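Local atomic coordinates of iron uptake protein A2 (Synechocystis sp., PDB entry 2VOZ), a protein that binds ferric iron in the periplasm and probably delivers it to an ABC transporter for uptake into the cell. Residues B[239-242]-B[243-247]; B[138-142]-B[143-147]; B[60-64]-B[65-69]. All blocks are in the same frame, centred on the assembly; numbering follows the deposited sequence.

Overall arrangement
Along the chain the order is interaction 3 (60-69), interaction 2 (138-147), then interaction 1 (239-247). Interactions 1 and 2 are neighbours, their centres about 15 Å apart: interaction 2 follows strand 124-136, and interaction 1 runs from helix 236-244 into strand 245-248, which pairs antiparallel with 124-136. Interaction 3, where strand 56-61 passes into helix 64-74, lies about 34 Å from interaction 1 and 39 Å from interaction 2, centre to centre. Interactions 1 and 3 reach the same mixed sheet; 2 and 3 fall on opposite sides of the chain's centre, consistent with two binding-protein lobes. Of the iron ligands, His43 adjoins Glu61, and Tyr226 is about 9 Å from Val241, side chain to side chain.

Interaction 1 of 3, residues B[239-242]-B[243-247]; sequences QEVV and EKVSL. With SO4 (sulfate ion), chain E.
Val241 and Val245 meet one helical turn apart, CG1 of Val241 lying 4.3 Å from CG2 of Val245. Both are buried; compact, beta-branched valine packs against Ile209 of helix 205-213 without a polar group to satisfy. Val241 O is shared: it accepts Lys244 N at 3.1 Å, from above the carbonyl plane, and Val245 N in a weaker bond at 2.9 Å. The last turn thus mixes i+3 and i+4 bonds, and Val245 is the first residue to leave helical geometry, opening strand 245-248 of this periplasmic binding-protein fold, which pairs antiparallel with strand 124-136. A sulfate, probably from the crystallisation liquor, takes Leu247 N almost straight on (176°) and also Ser246 OG, which bonds to Arg137 too.

The outer side is looser. Glu240 and Lys244 run alongside each other, with OE1 of Glu240 3.5 Å from CE of Lys244; a bend at the lysine's last torsion (chi4 -72°) turns NZ aside, 4.8 Å from Glu240 OE1. With Glu240 cut back to an alanine, CD and CE of Lys244 would probably be freer to move and NZ would lose one nearby negative charge. Gln239 NE2 donates to Ser233 O, while one water donates to both Gln239 OE1 and Glu243 OE2.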
ATOM      1  N   GLN B 239       2.336 -14.331  18.544  1.00 10.22           N
ATOM      2  CA  GLN B 239       2.474 -14.201  19.997  1.00 10.30           C
ATOM      3  C   GLN B 239       2.865 -15.563  20.597  1.00 11.25           C
ATOM      4  O   GLN B 239       3.591 -15.621  21.584  1.00 11.04           O
ATOM      5  CB  GLN B 239       1.143 -13.723  20.561  1.00 11.18           C
ATOM      6  CG  GLN B 239       0.849 -12.301  20.200  1.00 11.05           C
ATOM      7  CD  GLN B 239       1.981 -11.375  20.619  1.00 12.35           C
ATOM      8  OE1 GLN B 239       2.571 -11.545  21.683  1.00 14.37           O
ATOM      9  NE2 GLN B 239       2.300 -10.400  19.752  1.00 12.06           N
ATOM     10  N   GLU B 240       2.393 -16.656  19.981  1.00 10.90           N
ATOM     11  CA  GLU B 240       2.759 -17.981  20.482  1.00 12.21           C
ATOM     12  C   GLU B 240       4.249 -18.204  20.365  1.00 11.63           C
ATOM     13  O   GLU B 240       4.871 -18.801  21.238  1.00 13.08           O
ATOM     14  CB  GLU B 240       2.035 -19.118  19.773  1.00 13.37           C
ATOM     15  CG  GLU B 240       2.261 -20.386  20.576  1.00 17.53           C
ATOM     16  CD  GLU B 240       1.451 -21.556  20.069  1.00 23.64           C
ATOM     17  OE1 GLU B 240       2.077 -22.484  19.523  1.00 26.92           O
ATOM     18  OE2 GLU B 240       0.204 -21.516  20.215  1.00 27.89           O
ATOM     19  N   VAL B 241       4.824 -17.754  19.241  1.00 10.65           N
ATOM     20  CA  VAL B 241       6.266 -17.877  19.044  1.00 10.50           C
ATOM     21  C   VAL B 241       7.029 -17.094  20.134  1.00 10.44           C
ATOM     22  O   VAL B 241       8.006 -17.594  20.684  1.00 10.15           O
ATOM     23  CB  VAL B 241       6.685 -17.366  17.655  1.00 10.82           C
ATOM     24  CG1 VAL B 241       8.212 -17.419  17.491  1.00 11.54           C
ATOM     25  CG2 VAL B 241       5.982 -18.174  16.538  1.00 11.38           C
ATOM     26  N   VAL B 242       6.577 -15.869  20.425  1.00  9.56           N
ATOM     27  CA  VAL B 242       7.302 -15.067  21.422  0.50 11.22           C
ATOM     28  C   VAL B 242       7.076 -15.660  22.833  1.00 10.33           C
ATOM     29  O   VAL B 242       7.938 -15.515  23.691  1.00 11.31           O
ATOM     30  CB  VAL B 242       7.027 -13.566  21.327  0.50 11.00           C
ATOM     31  CG1 VAL B 242       7.405 -13.051  19.936  0.50 10.98           C
ATOM     32  CG2 VAL B 242       5.576 -13.252  21.651  0.50 10.42           C
ATOM     33  N   GLU B 243       5.995 -16.412  23.021  1.00 11.52           N
ATOM     34  CA  GLU B 243       5.779 -17.094  24.307  1.00 12.36           C
ATOM     35  C   GLU B 243       6.694 -18.262  24.466  1.00 11.99           C
ATOM     36  O   GLU B 243       6.981 -18.661  25.579  1.00 14.33           O
ATOM     37  CB  GLU B 243       4.330 -17.553  24.445  1.00 13.33           C
ATOM     38  CG  GLU B 243       3.490 -16.404  25.010  1.00 19.01           C
ATOM     39  CD  GLU B 243       2.048 -16.422  24.551  1.00 26.16           C
ATOM     40  OE1 GLU B 243       1.588 -17.477  24.026  1.00 31.40           O
ATOM     41  OE2 GLU B 243       1.379 -15.361  24.708  1.00 30.01           O
ATOM     42  N   LYS B 244       7.120 -18.833  23.354  1.00 10.85           N
ATOM     43  CA  LYS B 244       7.866 -20.093  23.359  1.00 11.18           C
ATOM     44  C   LYS B 244       9.365 -19.918  23.209  1.00 11.59           C
ATOM     45  O   LYS B 244      10.144 -20.817  23.531  1.00 11.46           O
ATOM     46  CB  LYS B 244       7.343 -21.026  22.276  1.00 11.27           C
ATOM     47  CG  LYS B 244       5.992 -21.627  22.661  1.00 14.97           C
ATOM     48  CD  LYS B 244       5.518 -22.631  21.628  1.00 18.72           C
ATOM     49  CE  LYS B 244       4.221 -23.289  22.104  1.00 21.43           C
ATOM     50  NZ  LYS B 244       4.548 -24.213  23.231  1.00 22.46           N
ATOM     51  N   VAL B 245       9.756 -18.753  22.721  1.00  9.85           N
ATOM     52  CA  VAL B 245      11.161 -18.493  22.346  1.00  9.28           C
ATOM     53  C   VAL B 245      11.581 -17.186  22.978  1.00  9.76           C
ATOM     54  O   VAL B 245      10.783 -16.243  22.994  1.00 11.06           O
ATOM     55  CB  VAL B 245      11.276 -18.391  20.792  1.00  9.24           C
ATOM     56  CG1 VAL B 245      12.723 -18.073  20.394  1.00  9.61           C
ATOM     57  CG2 VAL B 245      10.771 -19.684  20.110  1.00 11.49           C
ATOM     58  N   SER B 246      12.803 -17.108  23.538  1.00  9.36           N
ATOM     59  CA  SER B 246      13.309 -15.842  24.090  1.00  9.83           C
ATOM     60  C   SER B 246      14.555 -15.383  23.347  1.00 10.49           C
ATOM     61  O   SER B 246      15.235 -16.178  22.709  1.00 10.09           O
ATOM     62  CB  SER B 246      13.613 -15.942  25.585  1.00 11.43           C
ATOM     63  OG  SER B 246      12.389 -16.014  26.346  1.00 15.25           O
ATOM     64  N   LEU B 247      14.839 -14.090  23.461  1.00 10.37           N
ATOM     65  CA  LEU B 247      16.008 -13.475  22.824  1.00 10.27           C
ATOM     66  C   LEU B 247      17.135 -13.449  23.871  1.00 10.60           C
ATOM     67  O   LEU B 247      16.921 -13.051  25.011  1.00 11.09           O
ATOM     68  CB  LEU B 247      15.645 -12.046  22.388  1.00 10.27           C
ATOM     69  CG  LEU B 247      16.709 -11.191  21.686  1.00 10.75           C
ATOM     70  CD1 LEU B 247      15.976 -10.145  20.863  1.00 12.20           C
ATOM     71  CD2 LEU B 247      17.629 -10.487  22.669  1.00 10.19           C
TER
HETATM   72  S   SO4 E1347      12.434 -12.077  26.145  1.00 32.28           S
HETATM   73  O1  SO4 E1347      13.063 -12.453  24.876  1.00 25.74           O
HETATM   74  O2  SO4 E1347      11.683 -13.208  26.753  1.00 25.24           O
HETATM   75  O3  SO4 E1347      13.456 -11.625  27.110  1.00 32.03           O
HETATM   76  O4  SO4 E1347      11.494 -10.966  25.921  1.00 31.17           O
HETATM   77  O   HOH W   1       2.897 -13.152  24.000  1.00 21.80           O

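Interaction 2 of 3, residues B[138-142]-B[143-147]; sequences DRVNP and ADLST
Asn141 reaches forward to the backbone of Ala143 and closes an Asx turn at the start of a short 3-10 segment. Its side chain can be followed outward. CB lies 4.0 Å from OD1 of Asp144, a loose approach. CG, placed anti to the backbone N (chi1 180°), is carried over Ala143 and points the amide oxygen at Ala143 N. OD1 at the tip then accepts Ala143 N at 3.0 Å, the donor standing above the amide's carbonyl plane, and also brushes Ala143 CB at 3.4 Å. Asparagine suits this position because its carbonyl is short enough to reach the N-H two residues ahead, and the small methyl of Ala143 leaves room for it.

The main chain repeats the grip: Asn141 O accepts Asp144 N at 2.9 Å, and Pro142 O accepts Leu145 N at 3.0 Å, again from above the carbonyl plane. Proline fits the second position (i+1) of the turn closed by Asp144 N, since its ring holds phi near -65° and no N-H is needed there. On the outer side a water accepts from Asn141 N and donates to Asp144 OD1, so that the aspartate is tied back to the residue that opens the turn.

The apolar side faces the protein. Val140 CG1 meets Leu145 CD1 at 4.1 Å, the two side chains crossing at about a right angle. Both are buried, and branched aliphatic residues suit a face packed against other side chains. The turn lies in the connection between strands 124-136 and 160-161, with Val140 and Leu145 resting on Tyr135 of the first and on Val219 of strand 219-223, while Trp156 packs against Leu145.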
ATOM      1  N   ASP B 138      11.255 -23.647  26.955  1.00 14.16           N
ATOM      2  CA  ASP B 138      10.994 -24.915  27.617  0.50 15.72           C
ATOM      3  C   ASP B 138      12.215 -25.832  27.615  1.00 15.98           C
ATOM      4  O   ASP B 138      12.422 -26.601  28.573  1.00 17.78           O
ATOM      5  CB  ASP B 138       9.807 -25.615  26.956  0.50 16.00           C
ATOM      6  CG  ASP B 138       8.479 -24.940  27.263  0.50 18.90           C
ATOM      7  OD1 ASP B 138       7.469 -25.351  26.662  0.50 21.08           O
ATOM      8  OD2 ASP B 138       8.424 -24.001  28.092  0.50 22.52           O
ATOM      9  N   ARG B 139      13.043 -25.747  26.569  1.00 14.88           N
ATOM     10  CA  ARG B 139      14.107 -26.750  26.401  1.00 13.40           C
ATOM     11  C   ARG B 139      15.535 -26.292  26.617  1.00 13.47           C
ATOM     12  O   ARG B 139      16.462 -27.115  26.619  1.00 14.06           O
ATOM     13  CB  ARG B 139      13.994 -27.417  25.025  1.00 13.94           C
ATOM     14  CG  ARG B 139      12.616 -28.021  24.729  1.00 13.49           C
ATOM     15  CD  ARG B 139      12.618 -28.795  23.442  1.00 12.22           C
ATOM     16  NE  ARG B 139      12.926 -27.906  22.300  1.00 11.10           N
ATOM     17  CZ  ARG B 139      12.040 -27.126  21.683  1.00  9.07           C
ATOM     18  NH1 ARG B 139      12.440 -26.369  20.645  1.00  9.40           N
ATOM     19  NH2 ARG B 139      10.722 -27.130  22.021  1.00 10.91           N
ATOM     20  N   VAL B 140      15.716 -24.989  26.752  1.00 12.87           N
ATOM     21  CA  VAL B 140      17.023 -24.407  26.986  1.00 12.98           C
ATOM     22  C   VAL B 140      17.006 -23.530  28.185  1.00 15.01           C
ATOM     23  O   VAL B 140      16.122 -22.686  28.337  1.00 16.60           O
ATOM     24  CB  VAL B 140      17.497 -23.555  25.774  1.00 11.90           C
ATOM     25  CG1 VAL B 140      18.826 -22.870  26.101  1.00 11.43           C
ATOM     26  CG2 VAL B 140      17.590 -24.425  24.527  1.00 11.95           C
ATOM     27  N   ASN B 141      18.038 -23.703  29.015  1.00 16.67           N
ATOM     28  CA  ASN B 141      18.279 -22.879  30.155  1.00 17.75           C
ATOM     29  C   ASN B 141      19.285 -21.817  29.687  1.00 17.83           C
ATOM     30  O   ASN B 141      20.378 -22.200  29.256  1.00 17.42           O
ATOM     31  CB  ASN B 141      18.893 -23.773  31.234  1.00 18.61           C
ATOM     32  CG  ASN B 141      19.212 -23.015  32.510  1.00 20.87           C
ATOM     33  OD1 ASN B 141      19.371 -21.811  32.502  1.00 22.39           O
ATOM     34  ND2 ASN B 141      19.312 -23.749  33.623  1.00 26.08           N
ATOM     35  N   PRO B 142      18.937 -20.509  29.779  1.00 18.22           N
ATOM     36  CA  PRO B 142      19.849 -19.510  29.251  1.00 18.37           C
ATOM     37  C   PRO B 142      21.192 -19.427  29.980  1.00 18.24           C
ATOM     38  O   PRO B 142      22.132 -18.883  29.418  1.00 17.24           O
ATOM     39  CB  PRO B 142      19.093 -18.194  29.415  1.00 19.35           C
ATOM     40  CG  PRO B 142      18.059 -18.461  30.468  1.00 18.82           C
ATOM     41  CD  PRO B 142      17.713 -19.888  30.341  1.00 19.10           C
ATOM     42  N   ALA B 143      21.294 -19.995  31.188  1.00 17.84           N
ATOM     43  CA  ALA B 143      22.617 -20.083  31.849  1.00 17.71           C
ATOM     44  C   ALA B 143      23.605 -20.902  31.018  1.00 16.75           C
ATOM     45  O   ALA B 143      24.830 -20.753  31.159  1.00 17.10           O
ATOM     46  CB  ALA B 143      22.482 -20.685  33.245  1.00 19.11           C
ATOM     47  N   ASP B 144      23.080 -21.792  30.174  1.00 15.23           N
ATOM     48  CA  ASP B 144      23.901 -22.650  29.297  1.00 14.21           C
ATOM     49  C   ASP B 144      24.381 -21.929  28.019  1.00 14.23           C
ATOM     50  O   ASP B 144      25.201 -22.480  27.266  1.00 14.56           O
ATOM     51  CB  ASP B 144      23.129 -23.911  28.896  1.00 15.16           C
ATOM     52  CG  ASP B 144      22.916 -24.869  30.062  1.00 19.51           C
ATOM     53  OD1 ASP B 144      22.070 -25.785  29.931  1.00 23.41           O
ATOM     54  OD2 ASP B 144      23.628 -24.725  31.088  1.00 23.85           O
ATOM     55  N   LEU B 145      23.847 -20.732  27.788  1.00 12.24           N
ATOM     56  CA  LEU B 145      24.238 -19.908  26.642  1.00 12.20           C
ATOM     57  C   LEU B 145      25.293 -18.899  27.068  1.00 12.14           C
ATOM     58  O   LEU B 145      25.303 -18.437  28.226  1.00 13.40           O
ATOM     59  CB  LEU B 145      22.990 -19.172  26.096  1.00 10.80           C
ATOM     60  CG  LEU B 145      21.914 -20.099  25.500  1.00 11.08           C
ATOM     61  CD1 LEU B 145      20.694 -19.303  25.145  1.00 12.44           C
ATOM     62  CD2 LEU B 145      22.421 -20.890  24.281  1.00 12.83           C
ATOM     63  N   SER B 146      26.169 -18.497  26.141  1.00 11.35           N
ATOM     64  CA  SER B 146      27.130 -17.428  26.438  1.00 12.10           C
ATOM     65  C   SER B 146      27.538 -16.693  25.167  1.00 11.80           C
ATOM     66  O   SER B 146      27.201 -15.535  24.976  1.00 12.30           O
ATOM     67  CB  SER B 146      28.388 -17.971  27.143  1.00 12.09           C
ATOM     68  OG  SER B 146      29.008 -19.029  26.437  1.00 11.51           O
ATOM     69  N   THR B 147      28.247 -17.396  24.299  1.00 11.19           N
ATOM     70  CA  THR B 147      28.889 -16.774  23.134  1.00 10.78           C
ATOM     71  C   THR B 147      28.533 -17.533  21.836  1.00  9.98           C
ATOM     72  O   THR B 147      28.112 -18.687  21.890  1.00  9.54           O
ATOM     73  CB  THR B 147      30.434 -16.820  23.256  1.00 11.58           C
ATOM     74  OG1 THR B 147      30.877 -18.202  23.277  1.00 11.72           O
ATOM     75  CG2 THR B 147      30.904 -16.067  24.539  1.00 12.85           C
TER
HETATM   76  O   HOH W   2      19.890 -25.819  28.563  1.00 23.50           O

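Interaction 3 of 3, residues B[60-64]-B[65-69]; sequences IEASA and EELIE
The carboxylate of Glu66 receives Ser63 OG at its edge: the hydroxyl donates to the anti lone pair of OE2 over 2.7 Å, while a water 2.6 Å from OE2 stands out of the carboxylate plane, toward one face. That water accepts a hydrogen bond from Ser63 N, so the N-cap serine is joined to the glutamate three residues on directly and through water, reminiscent of a capping box but not a true one. It opens helix 64-74 in a beta-alpha-beta crossover from strand 56-61 to strand 82-86. Serine suits the cap because its short hydroxyl, set between its own backbone N and carbonyl carbon (chi1 69°), reaches the glutamate directly. In the second subunit, Arg210 forms a salt bridge with Glu66 OE1 and Asn204 bonds to OE2.

Ser63 O accepts Leu67 N at 2.9 Å, nearly along the C=O axis. Leucine gives this turn its apolar side: its CD2 packs 3.8 Å from Ala62 CB and 3.9 Å from Ile60 CG2, with Tyr39 of strand 35-40 touching both Ile60 and Leu67. CG and CD1 of Leu67 lie above the peptide plane, over and beyond Ala62 O, which is 3.4 Å from Leu67 CD1 and buried with no polar partner.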
ATOM      1  N   ILE B  60      15.192   5.653  -5.785  1.00 12.98           N
ATOM      2  CA  ILE B  60      15.320   4.501  -6.678  1.00 13.04           C
ATOM      3  C   ILE B  60      15.511   3.314  -5.763  1.00 13.04           C
ATOM      4  O   ILE B  60      16.460   3.300  -4.976  1.00 13.53           O
ATOM      5  CB  ILE B  60      16.589   4.635  -7.538  1.00 13.22           C
ATOM      6  CG1 ILE B  60      16.486   5.875  -8.454  1.00 16.96           C
ATOM      7  CG2 ILE B  60      16.894   3.319  -8.296  1.00 13.41           C
ATOM      8  CD1 ILE B  60      15.355   5.855  -9.434  1.00 18.72           C
ATOM      9  N   GLU B  61      14.630   2.329  -5.881  1.00 12.45           N
ATOM     10  CA  GLU B  61      14.616   1.182  -4.969  1.00 13.86           C
ATOM     11  C   GLU B  61      14.775  -0.137  -5.703  1.00 14.00           C
ATOM     12  O   GLU B  61      14.171  -0.354  -6.766  1.00 14.55           O
ATOM     13  CB  GLU B  61      13.292   1.148  -4.207  1.00 15.30           C
ATOM     14  CG  GLU B  61      13.025   2.331  -3.332  1.00 19.61           C
ATOM     15  CD  GLU B  61      11.680   2.172  -2.664  1.00 25.68           C
ATOM     16  OE1 GLU B  61      11.563   1.294  -1.773  1.00 27.35           O
ATOM     17  OE2 GLU B  61      10.730   2.885  -3.072  1.00 26.90           O
ATOM     18  N   ALA B  62      15.592  -1.023  -5.142  1.00 13.56           N
ATOM     19  CA  ALA B  62      15.765  -2.372  -5.664  1.00 13.20           C
ATOM     20  C   ALA B  62      16.594  -3.104  -4.629  1.00 13.12           C
ATOM     21  O   ALA B  62      17.118  -2.464  -3.702  1.00 12.77           O
ATOM     22  CB  ALA B  62      16.480  -2.369  -7.029  1.00 13.03           C
ATOM     23  N   SER B  63      16.750  -4.423  -4.802  1.00 12.73           N
ATOM     24  CA  SER B  63      17.609  -5.170  -3.889  1.00 11.32           C
ATOM     25  C   SER B  63      19.040  -4.630  -3.953  1.00 10.86           C
ATOM     26  O   SER B  63      19.475  -4.048  -4.971  1.00  9.01           O
ATOM     27  CB  SER B  63      17.588  -6.664  -4.192  1.00 12.33           C
ATOM     28  OG  SER B  63      18.224  -6.931  -5.436  1.00 11.75           O
ATOM     29  N   ALA B  64      19.793  -4.845  -2.876  1.00 11.33           N
ATOM     30  CA  ALA B  64      21.168  -4.319  -2.828  1.00 10.95           C
ATOM     31  C   ALA B  64      22.015  -4.690  -4.053  1.00 11.17           C
ATOM     32  O   ALA B  64      22.620  -3.816  -4.665  1.00 10.40           O
ATOM     33  CB  ALA B  64      21.837  -4.780  -1.538  1.00 12.37           C
ATOM     34  N   GLU B  65      22.065  -5.978  -4.411  1.00 11.01           N
ATOM     35  CA  GLU B  65      22.882  -6.397  -5.524  1.00 11.13           C
ATOM     36  C   GLU B  65      22.403  -5.733  -6.800  1.00 10.19           C
ATOM     37  O   GLU B  65      23.208  -5.361  -7.630  1.00 11.51           O
ATOM     38  CB  GLU B  65      22.834  -7.927  -5.706  1.00 12.23           C
ATOM     39  CG  GLU B  65      23.885  -8.448  -6.617  1.00 16.41           C
ATOM     40  CD  GLU B  65      25.276  -8.199  -6.066  1.00 23.97           C
ATOM     41  OE1 GLU B  65      25.505  -8.460  -4.849  1.00 23.91           O
ATOM     42  OE2 GLU B  65      26.111  -7.711  -6.853  1.00 29.74           O
ATOM     43  N   GLU B  66      21.086  -5.632  -6.979  1.00  9.16           N
ATOM     44  CA  GLU B  66      20.568  -4.980  -8.196  1.00 10.00           C
ATOM     45  C   GLU B  66      20.978  -3.512  -8.307  1.00 10.26           C
ATOM     46  O   GLU B  66      21.289  -3.041  -9.410  1.00 10.99           O
ATOM     47  CB  GLU B  66      19.043  -5.076  -8.293  1.00  9.82           C
ATOM     48  CG  GLU B  66      18.512  -6.515  -8.518  1.00  9.99           C
ATOM     49  CD  GLU B  66      16.983  -6.510  -8.493  1.00 12.36           C
ATOM     50  OE1 GLU B  66      16.391  -6.197  -9.553  1.00 12.45           O
ATOM     51  OE2 GLU B  66      16.402  -6.786  -7.406  1.00 13.53           O
ATOM     52  N   LEU B  67      20.923  -2.793  -7.196  1.00  9.92           N
ATOM     53  CA  LEU B  67      21.318  -1.383  -7.207  1.00 10.24           C
ATOM     54  C   LEU B  67      22.792  -1.272  -7.541  1.00  9.72           C
ATOM     55  O   LEU B  67      23.198  -0.397  -8.320  1.00  9.82           O
ATOM     56  CB  LEU B  67      21.042  -0.762  -5.845  1.00 10.61           C
ATOM     57  CG  LEU B  67      19.578  -0.533  -5.505  1.00 10.77           C
ATOM     58  CD1 LEU B  67      19.517  -0.039  -4.053  1.00 14.32           C
ATOM     59  CD2 LEU B  67      18.948   0.495  -6.466  1.00 11.19           C
ATOM     60  N   ILE B  68      23.615  -2.145  -6.971  1.00  9.21           N
ATOM     61  CA  ILE B  68      25.039  -2.077  -7.271  1.00 11.17           C
ATOM     62  C   ILE B  68      25.242  -2.265  -8.784  1.00 11.44           C
ATOM     63  O   ILE B  68      25.986  -1.536  -9.441  1.00 11.25           O
ATOM     64  CB  ILE B  68      25.843  -3.144  -6.451  1.00 10.45           C
ATOM     65  CG1 ILE B  68      25.782  -2.767  -4.951  1.00 10.27           C
ATOM     66  CG2 ILE B  68      27.286  -3.250  -6.987  1.00 11.06           C
ATOM     67  CD1 ILE B  68      26.301  -3.877  -3.976  1.00 12.12           C
ATOM     68  N   GLU B  69      24.555  -3.248  -9.350  1.00 11.23           N
ATOM     69  CA  GLU B  69      24.666  -3.530 -10.776  1.00 11.15           C
ATOM     70  C   GLU B  69      24.090  -2.419 -11.652  1.00 10.86           C
ATOM     71  O   GLU B  69      24.605  -2.146 -12.739  1.00 12.88           O
ATOM     72  CB  GLU B  69      23.955  -4.833 -11.070  1.00 11.68           C
ATOM     73  CG  GLU B  69      24.687  -5.985 -10.389  1.00 11.66           C
ATOM     74  CD  GLU B  69      23.992  -7.283 -10.565  1.00 14.59           C
ATOM     75  OE1 GLU B  69      22.916  -7.309 -11.215  1.00 13.62           O
ATOM     76  OE2 GLU B  69      24.535  -8.281 -10.048  1.00 14.64           O
TER
HETATM   77  O   HOH W   3      14.409  -5.352  -6.426  1.00 30.49           O